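Local coordinates for protein magnesium transporter (Enterococcus faecalis, PDB 2OUX) that probably carries magnesium ions across the cell membrane, its cytosolic portion alone being present here as a helical N domain and paired CBS domains, at residues A[41-46]-A[53-58]; A[49-54]-A[78-83]; A[129-134]-A[141-146]. One frame throughout, in Å; residues are numbered along the deposited sequence.

Contacts 1 and 2 are neighbours within the helical N domain, their centres 8 Å apart, and both draw on helix 48-57. They meet at Tyr55 OH and Glu83 OE2, which are 2.7 Å apart in a probable hydrogen bond, and at Tyr43 and Tyr80, whose rings touch. Contact 3 belongs elsewhere: its centre is about 28 Å from that of contact 1, and it packs helix 122-131, part of the N domain, against residues assigned to the first CBS domain. It holds a magnesium ligand itself, Ala141. The other two lie away from the metals, the side chains of Tyr43 and Tyr80 being about 14 Å and 12 Å from a bound magnesium.

Contact 1. Residues A[41-46]-A[53-58]; sequences QFYQSL and HLYNYL
Tyr43 and Tyr55 meet at their hydroxyls, Tyr43 OH donating to Tyr55 OH across 2.6 Å. The side chain of Tyr43 meets 53-58 along the CD2-CE2 edge of its ring and then through the hydroxyl. CB lies at the margin of contact with Leu54 and sets the direction: CG stands anti to the backbone N (chi1 169°), and the ring is carried off the end of helix 36-43 toward helix 48-57. The first ring atom to make contact is Tyr43 CD2, which lies 3.7 Å from Leu54 CD1, a methyl placed in the plane of the ring. Next comes Tyr43 CE2, 3.7 Å from Tyr55 CE2 and again met at the ring edge. Tyr43 CZ follows, 3.5 Å from Tyr55 OH, and then the hydroxyl. The two helices are consecutive members of the MgtE intracellular N domain, an all-helical domain related to FliG, and the short 44-47 connection turns the chain from one to the other. Within that connection Leu46 adds a second apolar contact: its CD1 is 3.7 Å from Leu54 CD1, while CD2 sits 3.7 Å above one face of the Phe42 ring, displaced toward the rim. Leu54 CD1 therefore touches both Tyr43 and Leu46. On the partner side, Tyr55 CG is anti to its own carbonyl carbon (chi1 -61°), which swings the phenol back along the helix until its edge receives Tyr43 OH nearly in plane. Leu63 of helix 60-67 packs on both Leu54 and Tyr55.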
loop_
_atom_site.group_PDB
_atom_site.type_symbol
_atom_site.label_atom_id
_atom_site.label_comp_id
_atom_site.label_asym_id
_atom_site.label_seq_id
_atom_site.Cartn_x
_atom_site.Cartn_y
_atom_site.Cartn_z
ATOM N N GLN A 41 -1.462 -13.037 17.626
ATOM C CA GLN A 41 -0.869 -14.341 17.879
ATOM C C GLN A 41 -0.720 -14.580 19.377
ATOM O O GLN A 41 -1.059 -15.652 19.880
ATOM C CB GLN A 41 0.490 -14.442 17.185
ATOM C CG GLN A 41 0.384 -14.358 15.672
ATOM C CD GLN A 41 -0.551 -15.414 15.107
ATOM O OE1 GLN A 41 -0.217 -16.598 15.077
ATOM N NE2 GLN A 41 -1.734 -14.990 14.671
ATOM N N PHE A 42 -0.209 -13.578 20.086
ATOM C CA PHE A 42 -0.046 -13.682 21.528
ATOM C C PHE A 42 -1.402 -14.025 22.132
ATOM O O PHE A 42 -1.537 -15.018 22.840
ATOM C CB PHE A 42 0.449 -12.357 22.117
ATOM C CG PHE A 42 0.523 -12.356 23.618
ATOM C CD1 PHE A 42 1.523 -13.066 24.282
ATOM C CD2 PHE A 42 -0.421 -11.669 24.369
ATOM C CE1 PHE A 42 1.577 -13.094 25.674
ATOM C CE2 PHE A 42 -0.376 -11.692 25.755
ATOM C CZ PHE A 42 0.628 -12.407 26.412
ATOM N N TYR A 43 -2.404 -13.208 21.824
ATOM C CA TYR A 43 -3.762 -13.405 22.330
ATOM C C TYR A 43 -4.380 -14.760 22.000
ATOM O O TYR A 43 -5.084 -15.340 22.824
ATOM C CB TYR A 43 -4.671 -12.292 21.811
ATOM C CG TYR A 43 -6.156 -12.502 22.045
ATOM C CD1 TYR A 43 -6.938 -13.208 21.129
ATOM C CD2 TYR A 43 -6.790 -11.944 23.154
ATOM C CE1 TYR A 43 -8.320 -13.348 21.312
ATOM C CE2 TYR A 43 -8.169 -12.077 23.347
ATOM C CZ TYR A 43 -8.930 -12.774 22.423
ATOM O OH TYR A 43 -10.296 -12.870 22.605
ATOM N N GLN A 44 -4.125 -15.263 20.799
ATOM C CA GLN A 44 -4.682 -16.547 20.394
ATOM C C GLN A 44 -3.944 -17.733 21.013
ATOM O O GLN A 44 -4.275 -18.883 20.743
ATOM C CB GLN A 44 -4.677 -16.659 18.864
ATOM C CG GLN A 44 -5.696 -15.752 18.192
ATOM C CD GLN A 44 -5.596 -15.763 16.676
ATOM O OE1 GLN A 44 -5.839 -16.783 16.026
ATOM N NE2 GLN A 44 -5.233 -14.622 16.104
ATOM N N SER A 45 -2.943 -17.450 21.840
ATOM C CA SER A 45 -2.187 -18.512 22.492
ATOM C C SER A 45 -2.666 -18.655 23.934
ATOM O O SER A 45 -2.562 -19.723 24.534
ATOM C CB SER A 45 -0.692 -18.188 22.493
ATOM O OG SER A 45 -0.395 -17.153 23.417
ATOM N N LEU A 46 -3.204 -17.567 24.476
ATOM C CA LEU A 46 -3.680 -17.538 25.853
ATOM C C LEU A 46 -4.855 -18.464 26.142
ATOM O O LEU A 46 -5.714 -18.685 25.282
ATOM C CB LEU A 46 -4.087 -16.113 26.239
ATOM C CG LEU A 46 -3.120 -14.977 25.899
ATOM C CD1 LEU A 46 -3.622 -13.684 26.517
ATOM C CD2 LEU A 46 -1.731 -15.318 26.412
ATOM N N HIS A 53 -7.930 -11.545 31.874
ATOM C CA HIS A 53 -7.066 -10.508 32.435
ATOM C C HIS A 53 -6.812 -9.482 31.358
ATOM O O HIS A 53 -6.872 -8.274 31.597
ATOM C CB HIS A 53 -5.712 -11.080 32.863
ATOM C CG HIS A 53 -5.778 -11.958 34.063
ATOM N ND1 HIS A 53 -6.200 -11.515 35.295
ATOM C CD2 HIS A 53 -5.457 -13.272 34.231
ATOM C CE1 HIS A 53 -6.140 -12.504 36.170
ATOM N NE2 HIS A 53 -5.690 -13.580 35.540
ATOM N N LEU A 54 -6.523 -9.985 30.162
ATOM C CA LEU A 54 -6.224 -9.130 29.030
ATOM C C LEU A 54 -7.343 -8.139 28.743
ATOM O O LEU A 54 -7.074 -6.990 28.395
ATOM C CB LEU A 54 -5.912 -9.986 27.806
ATOM C CG LEU A 54 -5.438 -9.244 26.564
ATOM C CD1 LEU A 54 -4.679 -10.189 25.677
ATOM C CD2 LEU A 54 -6.632 -8.658 25.843
ATOM N N TYR A 55 -8.590 -8.574 28.905
ATOM C CA TYR A 55 -9.739 -7.699 28.680
ATOM C C TYR A 55 -9.757 -6.582 29.720
ATOM O O TYR A 55 -10.294 -5.502 29.476
ATOM C CB TYR A 55 -11.049 -8.497 28.766
ATOM C CG TYR A 55 -11.169 -9.612 27.744
ATOM C CD1 TYR A 55 -11.757 -10.835 28.080
ATOM C CD2 TYR A 55 -10.687 -9.450 26.442
ATOM C CE1 TYR A 55 -11.859 -11.868 27.146
ATOM C CE2 TYR A 55 -10.786 -10.478 25.499
ATOM C CZ TYR A 55 -11.369 -11.680 25.855
ATOM O OH TYR A 55 -11.444 -12.693 24.926
ATOM N N ASN A 56 -9.164 -6.844 30.882
ATOM C CA ASN A 56 -9.126 -5.850 31.949
ATOM C C ASN A 56 -8.037 -4.787 31.761
ATOM O O ASN A 56 -8.120 -3.703 32.337
ATOM C CB ASN A 56 -8.929 -6.532 33.311
ATOM C CG ASN A 56 -10.036 -7.526 33.639
ATOM O OD1 ASN A 56 -11.218 -7.258 33.411
ATOM N ND2 ASN A 56 -9.656 -8.673 34.197
ATOM N N TYR A 57 -7.020 -5.082 30.958
ATOM C CA TYR A 57 -5.936 -4.127 30.752
ATOM C C TYR A 57 -5.999 -3.368 29.434
ATOM O O TYR A 57 -5.204 -2.456 29.202
ATOM C CB TYR A 57 -4.584 -4.831 30.856
ATOM C CG TYR A 57 -4.347 -5.534 32.173
ATOM C CD1 TYR A 57 -4.647 -4.911 33.383
ATOM C CD2 TYR A 57 -3.818 -6.821 32.209
ATOM C CE1 TYR A 57 -4.416 -5.549 34.597
ATOM C CE2 TYR A 57 -3.584 -7.469 33.417
ATOM C CZ TYR A 57 -3.888 -6.827 34.605
ATOM O OH TYR A 57 -3.652 -7.460 35.799
ATOM N N LEU A 58 -6.936 -3.739 28.571
ATOM C CA LEU A 58 -7.065 -3.079 27.280
ATOM C C LEU A 58 -8.453 -2.503 27.081
ATOM O O LEU A 58 -9.449 -3.123 27.438
ATOM C CB LEU A 58 -6.747 -4.063 26.155
ATOM C CG LEU A 58 -5.309 -4.582 26.181
ATOM C CD1 LEU A 58 -5.148 -5.740 25.223
ATOM C CD2 LEU A 58 -4.367 -3.448 25.835
#

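Contact 2. Residues A[49-54]-A[78-83]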
loop_
_atom_site.group_PDB
_atom_site.type_symbol
_atom_site.label_atom_id
_atom_site.label_comp_id
_atom_site.label_asym_id
_atom_site.label_seq_id
_atom_site.Cartn_x
_atom_site.Cartn_y
_atom_site.Cartn_z
ATOM N N LYS A 49 -8.362 -18.111 30.914
ATOM C CA LYS A 49 -8.069 -17.319 32.104
ATOM C C LYS A 49 -7.289 -16.053 31.761
ATOM O O LYS A 49 -7.679 -14.944 32.134
ATOM C CB LYS A 49 -7.280 -18.166 33.109
ATOM C CG LYS A 49 -7.944 -19.497 33.425
ATOM C CD LYS A 49 -7.066 -20.393 34.295
ATOM C CE LYS A 49 -6.991 -19.909 35.738
ATOM N NZ LYS A 49 -6.226 -20.866 36.601
ATOM N N ASP A 50 -6.187 -16.220 31.041
ATOM C CA ASP A 50 -5.363 -15.085 30.664
ATOM C C ASP A 50 -6.075 -14.113 29.719
ATOM O O ASP A 50 -5.797 -12.917 29.738
ATOM C CB ASP A 50 -4.052 -15.581 30.057
ATOM C CG ASP A 50 -3.239 -16.419 31.038
ATOM O OD1 ASP A 50 -3.105 -16.004 32.205
ATOM O OD2 ASP A 50 -2.726 -17.487 30.650
ATOM N N ARG A 51 -7.003 -14.608 28.904
ATOM C CA ARG A 51 -7.730 -13.720 27.997
ATOM C C ARG A 51 -8.524 -12.728 28.833
ATOM O O ARG A 51 -8.583 -11.537 28.523
ATOM C CB ARG A 51 -8.710 -14.490 27.109
ATOM C CG ARG A 51 -8.094 -15.469 26.137
ATOM C CD ARG A 51 -9.161 -15.965 25.163
ATOM N NE ARG A 51 -8.891 -17.328 24.720
ATOM C CZ ARG A 51 -9.697 -18.356 24.949
ATOM N NH1 ARG A 51 -10.830 -18.179 25.613
ATOM N NH2 ARG A 51 -9.366 -19.566 24.518
ATOM N N GLN A 52 -9.134 -13.237 29.898
ATOM C CA GLN A 52 -9.932 -12.414 30.795
ATOM C C GLN A 52 -9.128 -11.250 31.373
ATOM O O GLN A 52 -9.592 -10.105 31.371
ATOM C CB GLN A 52 -10.499 -13.276 31.926
ATOM C CG GLN A 52 -11.641 -14.188 31.496
ATOM C CD GLN A 52 -12.799 -13.416 30.872
ATOM O OE1 GLN A 52 -13.089 -12.285 31.264
ATOM N NE2 GLN A 52 -13.477 -14.035 29.911
ATOM N N HIS A 53 -7.930 -11.545 31.874
ATOM C CA HIS A 53 -7.066 -10.508 32.435
ATOM C C HIS A 53 -6.812 -9.482 31.358
ATOM O O HIS A 53 -6.872 -8.274 31.597
ATOM C CB HIS A 53 -5.712 -11.080 32.863
ATOM C CG HIS A 53 -5.778 -11.958 34.063
ATOM N ND1 HIS A 53 -6.200 -11.515 35.295
ATOM C CD2 HIS A 53 -5.457 -13.272 34.231
ATOM C CE1 HIS A 53 -6.140 -12.504 36.170
ATOM N NE2 HIS A 53 -5.690 -13.580 35.540
ATOM N N LEU A 54 -6.523 -9.985 30.162
ATOM C CA LEU A 54 -6.224 -9.130 29.030
ATOM C C LEU A 54 -7.343 -8.139 28.743
ATOM O O LEU A 54 -7.074 -6.990 28.395
ATOM C CB LEU A 54 -5.912 -9.986 27.806
ATOM C CG LEU A 54 -5.438 -9.244 26.564
ATOM C CD1 LEU A 54 -4.679 -10.189 25.677
ATOM C CD2 LEU A 54 -6.632 -8.658 25.843
ATOM N N LYS A 78 -17.285 -16.238 18.228
ATOM C CA LYS A 78 -18.458 -16.658 18.976
ATOM C C LYS A 78 -18.155 -16.619 20.479
ATOM O O LYS A 78 -18.662 -15.750 21.197
ATOM C CB LYS A 78 -18.870 -18.078 18.561
ATOM C CG LYS A 78 -19.481 -18.176 17.168
ATOM C CD LYS A 78 -20.022 -19.573 16.872
ATOM C CE LYS A 78 -20.608 -19.638 15.468
ATOM N NZ LYS A 78 -21.108 -20.994 15.121
ATOM N N ASP A 79 -17.336 -17.557 20.959
ATOM C CA ASP A 79 -16.993 -17.573 22.374
ATOM C C ASP A 79 -15.961 -16.527 22.802
ATOM O O ASP A 79 -15.922 -16.175 23.984
ATOM C CB ASP A 79 -16.560 -18.969 22.852
ATOM C CG ASP A 79 -15.955 -19.811 21.758
ATOM O OD1 ASP A 79 -15.094 -19.298 21.019
ATOM O OD2 ASP A 79 -16.336 -20.998 21.654
ATOM N N TYR A 80 -15.119 -16.029 21.889
ATOM C CA TYR A 80 -14.183 -14.974 22.299
ATOM C C TYR A 80 -15.104 -13.853 22.745
ATOM O O TYR A 80 -14.949 -13.281 23.822
ATOM C CB TYR A 80 -13.336 -14.434 21.143
ATOM C CG TYR A 80 -12.100 -15.229 20.793
ATOM C CD1 TYR A 80 -11.312 -15.818 21.783
ATOM C CD2 TYR A 80 -11.696 -15.361 19.462
ATOM C CE1 TYR A 80 -10.149 -16.515 21.454
ATOM C CE2 TYR A 80 -10.534 -16.054 19.124
ATOM C CZ TYR A 80 -9.769 -16.628 20.122
ATOM O OH TYR A 80 -8.622 -17.308 19.785
ATOM N N LEU A 81 -16.083 -13.557 21.896
ATOM C CA LEU A 81 -17.042 -12.505 22.181
ATOM C C LEU A 81 -17.968 -12.859 23.344
ATOM O O LEU A 81 -18.311 -11.998 24.152
ATOM C CB LEU A 81 -17.877 -12.203 20.935
ATOM C CG LEU A 81 -17.147 -11.809 19.646
ATOM C CD1 LEU A 81 -18.056 -10.873 18.854
ATOM C CD2 LEU A 81 -15.829 -11.104 19.953
ATOM N N ALA A 82 -18.369 -14.125 23.423
ATOM C CA ALA A 82 -19.257 -14.582 24.484
ATOM C C ALA A 82 -18.648 -14.363 25.866
ATOM O O ALA A 82 -19.308 -13.830 26.757
ATOM C CB ALA A 82 -19.586 -16.049 24.290
ATOM N N GLU A 83 -17.389 -14.767 26.035
ATOM C CA GLU A 83 -16.706 -14.614 27.316
ATOM C C GLU A 83 -16.566 -13.149 27.723
ATOM O O GLU A 83 -16.311 -12.840 28.886
ATOM C CB GLU A 83 -15.329 -15.292 27.275
ATOM C CG GLU A 83 -14.371 -14.748 26.231
ATOM C CD GLU A 83 -13.122 -15.607 26.076
ATOM O OE1 GLU A 83 -13.256 -16.846 26.000
ATOM O OE2 GLU A 83 -12.007 -15.048 26.013
#
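Arg51 and Glu83 form a salt bridge, with NH1 of Arg51 2.8 Å from OE1 of Glu83. Arg51 NH1 also makes a weak hydrogen bond to Glu83 OE2 at 3.4 Å, so a single guanidinium corner faces both carboxylate oxygens, the two groups being nearly coplanar. OE2 takes its stronger bond from the hydroxyl of Tyr55, which would help to fix the carboxylate's rotation. One residue along, Gln52 NE2 donates to the backbone O of Glu83 over 3.2 Å. This bond is nearly straight at the hydrogen and lies close to the amide plane, but it reaches the carbonyl from above its plane. A bend at chi2 (-57°) turns the Gln52 amide toward that oxygen. Outward from the charged pair, Tyr80 stands edge-on to the arginine: its CE1 lies over one face of the guanidinium, 3.6 Å from Arg51 NE, with the ring and guanidinium planes 80° apart. The short helical segments run 60° apart and approach to 11.3 Å at their axes, so long side chains rather than backbones bridge them. The salt bridge and the side chain-to-backbone bond join helices 48-57 and 79-83, which are not consecutive, within the all-helical MgtE N domain.

Contact 3. Residues A[129-134]-A[141-146]; sequences KELLHY and AIMTTE. With MG (magnesium ion), chain D.
The backbones come closest at Tyr134 and Ala141, whose CA atoms are 5.3 Å apart, where the chain passes from the end of helix 122-131 into the short helix 139-142. Roughly here the MgtE N domain gives way to the first CBS domain, and the packing is largely apolar. The selenomethionine Met143 sets its methyl against two residues of 129-134: CE is 3.8 Å from Tyr134 CE2, reaching that ring obliquely, and 3.9 Å from Leu131 CG. A chi1 of 72° puts CG of Met143 between the backbone N and the carbonyl carbon, and the extended chain beyond carries CE across to this pair. Leu131 then forks, CD1 meeting Thr145 CG2 at 3.7 Å while CD2 rests 3.6 Å from Met143 O. Leu245 of strand 244-249 packs on both Tyr134 and Met143. Beyond the packing, Thr144 OG1 donates to the syn lone pair of Glu146 OE1 at 2.7 Å and is also bonded to the backbone N of Asp99, a ligand of another magnesium. Ala141 itself belongs to a separate magnesium site: its carbonyl O binds the ion at 2.1 Å, and four waters and Asp103 OD1 bring the ligands to six.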
loop_
_atom_site.group_PDB
_atom_site.type_symbol
_atom_site.label_atom_id
_atom_site.label_comp_id
_atom_site.label_asym_id
_atom_site.label_seq_id
_atom_site.Cartn_x
_atom_site.Cartn_y
_atom_site.Cartn_z
ATOM N N LYS A 129 -24.450 -1.019 9.739
ATOM C CA LYS A 129 -25.737 -1.418 9.188
ATOM C C LYS A 129 -25.827 -1.248 7.680
ATOM O O LYS A 129 -26.457 -2.060 7.006
ATOM C CB LYS A 129 -26.885 -0.673 9.890
ATOM C CG LYS A 129 -27.260 -1.307 11.235
ATOM C CD LYS A 129 -28.507 -0.699 11.863
ATOM C CE LYS A 129 -28.942 -1.513 13.079
ATOM N NZ LYS A 129 -30.076 -0.893 13.828
ATOM N N GLU A 130 -25.185 -0.216 7.144
ATOM C CA GLU A 130 -25.217 0.000 5.702
ATOM C C GLU A 130 -24.508 -1.135 4.972
ATOM O O GLU A 130 -25.098 -1.824 4.136
ATOM C CB GLU A 130 -24.525 1.310 5.334
ATOM C CG GLU A 130 -25.080 2.548 6.007
ATOM C CD GLU A 130 -24.238 3.777 5.712
ATOM O OE1 GLU A 130 -23.021 3.741 5.987
ATOM O OE2 GLU A 130 -24.786 4.776 5.202
ATOM N N LEU A 131 -23.239 -1.335 5.310
ATOM C CA LEU A 131 -22.427 -2.349 4.648
ATOM C C LEU A 131 -22.866 -3.797 4.812
ATOM O O LEU A 131 -22.407 -4.667 4.072
ATOM C CB LEU A 131 -20.956 -2.187 5.056
ATOM C CG LEU A 131 -20.182 -1.063 4.343
ATOM C CD1 LEU A 131 -20.835 0.288 4.605
ATOM C CD2 LEU A 131 -18.741 -1.049 4.839
ATOM N N LEU A 132 -23.740 -4.061 5.778
ATOM C CA LEU A 132 -24.238 -5.420 5.991
ATOM C C LEU A 132 -25.167 -5.804 4.849
ATOM O O LEU A 132 -25.371 -6.984 4.574
ATOM C CB LEU A 132 -25.010 -5.520 7.306
ATOM C CG LEU A 132 -24.229 -5.793 8.589
ATOM C CD1 LEU A 132 -25.161 -5.633 9.770
ATOM C CD2 LEU A 132 -23.635 -7.200 8.559
ATOM N N HIS A 133 -25.720 -4.788 4.194
ATOM C CA HIS A 133 -26.647 -4.969 3.078
ATOM C C HIS A 133 -26.006 -5.531 1.818
ATOM O O HIS A 133 -26.667 -6.204 1.031
ATOM C CB HIS A 133 -27.304 -3.634 2.717
ATOM C CG HIS A 133 -28.280 -3.140 3.733
ATOM N ND1 HIS A 133 -29.495 -3.748 3.962
ATOM C CD2 HIS A 133 -28.231 -2.075 4.576
ATOM C CE1 HIS A 133 -30.154 -3.083 4.895
ATOM N NE2 HIS A 133 -29.406 -2.064 5.282
ATOM N N TYR A 134 -24.722 -5.247 1.623
ATOM C CA TYR A 134 -24.015 -5.702 0.430
ATOM C C TYR A 134 -23.802 -7.200 0.338
ATOM O O TYR A 134 -23.440 -7.854 1.316
ATOM C CB TYR A 134 -22.683 -4.968 0.320
ATOM C CG TYR A 134 -22.878 -3.480 0.242
ATOM C CD1 TYR A 134 -23.598 -2.911 -0.805
ATOM C CD2 TYR A 134 -22.377 -2.638 1.230
ATOM C CE1 TYR A 134 -23.814 -1.546 -0.869
ATOM C CE2 TYR A 134 -22.591 -1.266 1.178
ATOM C CZ TYR A 134 -23.308 -0.726 0.122
ATOM O OH TYR A 134 -23.510 0.634 0.048
ATOM N N ALA A 141 -19.063 -5.482 -0.047
ATOM C CA ALA A 141 -18.805 -6.470 0.972
ATOM C C ALA A 141 -17.359 -6.476 1.438
ATOM O O ALA A 141 -17.083 -6.982 2.505
ATOM C CB ALA A 141 -19.195 -7.850 0.467
ATOM N N ILE A 142 -16.426 -5.930 0.660
ATOM C CA ILE A 142 -15.035 -5.938 1.104
ATOM C C ILE A 142 -14.457 -4.540 1.304
ATOM O O ILE A 142 -13.286 -4.394 1.632
ATOM C CB ILE A 142 -14.128 -6.703 0.122
ATOM C CG1 ILE A 142 -14.222 -6.081 -1.265
ATOM C CG2 ILE A 142 -14.528 -8.186 0.092
ATOM C CD1 ILE A 142 -13.163 -6.588 -2.219
HETATM N N MSE A 143 -15.281 -3.516 1.115
HETATM C CA MSE A 143 -14.829 -2.142 1.288
HETATM C C MSE A 143 -15.029 -1.704 2.734
HETATM O O MSE A 143 -15.639 -2.413 3.534
HETATM C CB MSE A 143 -15.620 -1.198 0.390
HETATM C CG MSE A 143 -17.050 -0.983 0.853
HETATM SE SE MSE A 143 -17.990 0.320 -0.223
HETATM C CE MSE A 143 -19.405 0.774 1.023
ATOM N N THR A 144 -14.517 -0.528 3.068
ATOM C CA THR A 144 -14.694 -0.004 4.413
ATOM C C THR A 144 -14.915 1.498 4.310
ATOM O O THR A 144 -14.542 2.127 3.318
ATOM C CB THR A 144 -13.504 -0.350 5.330
ATOM O OG1 THR A 144 -13.939 -0.273 6.690
ATOM C CG2 THR A 144 -12.330 0.601 5.101
ATOM N N THR A 145 -15.521 2.066 5.340
ATOM C CA THR A 145 -15.894 3.474 5.337
ATOM C C THR A 145 -14.919 4.533 5.838
ATOM O O THR A 145 -15.134 5.721 5.618
ATOM C CB THR A 145 -17.187 3.643 6.142
ATOM O OG1 THR A 145 -16.976 3.146 7.475
ATOM C CG2 THR A 145 -18.328 2.857 5.492
ATOM N N GLU A 146 -13.854 4.128 6.511
ATOM C CA GLU A 146 -12.939 5.115 7.056
ATOM C C GLU A 146 -11.895 5.659 6.082
ATOM O O GLU A 146 -10.720 5.323 6.171
ATOM C CB GLU A 146 -12.279 4.537 8.304
ATOM C CG GLU A 146 -13.300 4.045 9.346
ATOM C CD GLU A 146 -13.875 2.662 9.012
ATOM O OE1 GLU A 146 -13.393 2.028 8.053
ATOM O OE2 GLU A 146 -14.796 2.197 9.720
HETATM MG MG MG D . -16.917 -7.944 4.388
HETATM O O HOH W 1 -19.166 -8.624 3.910
HETATM O O HOH W 2 -16.747 -9.852 3.462
HETATM O O HOH W 3 -14.670 -7.790 4.264
HETATM O O HOH W 4 -17.252 -6.148 5.418
#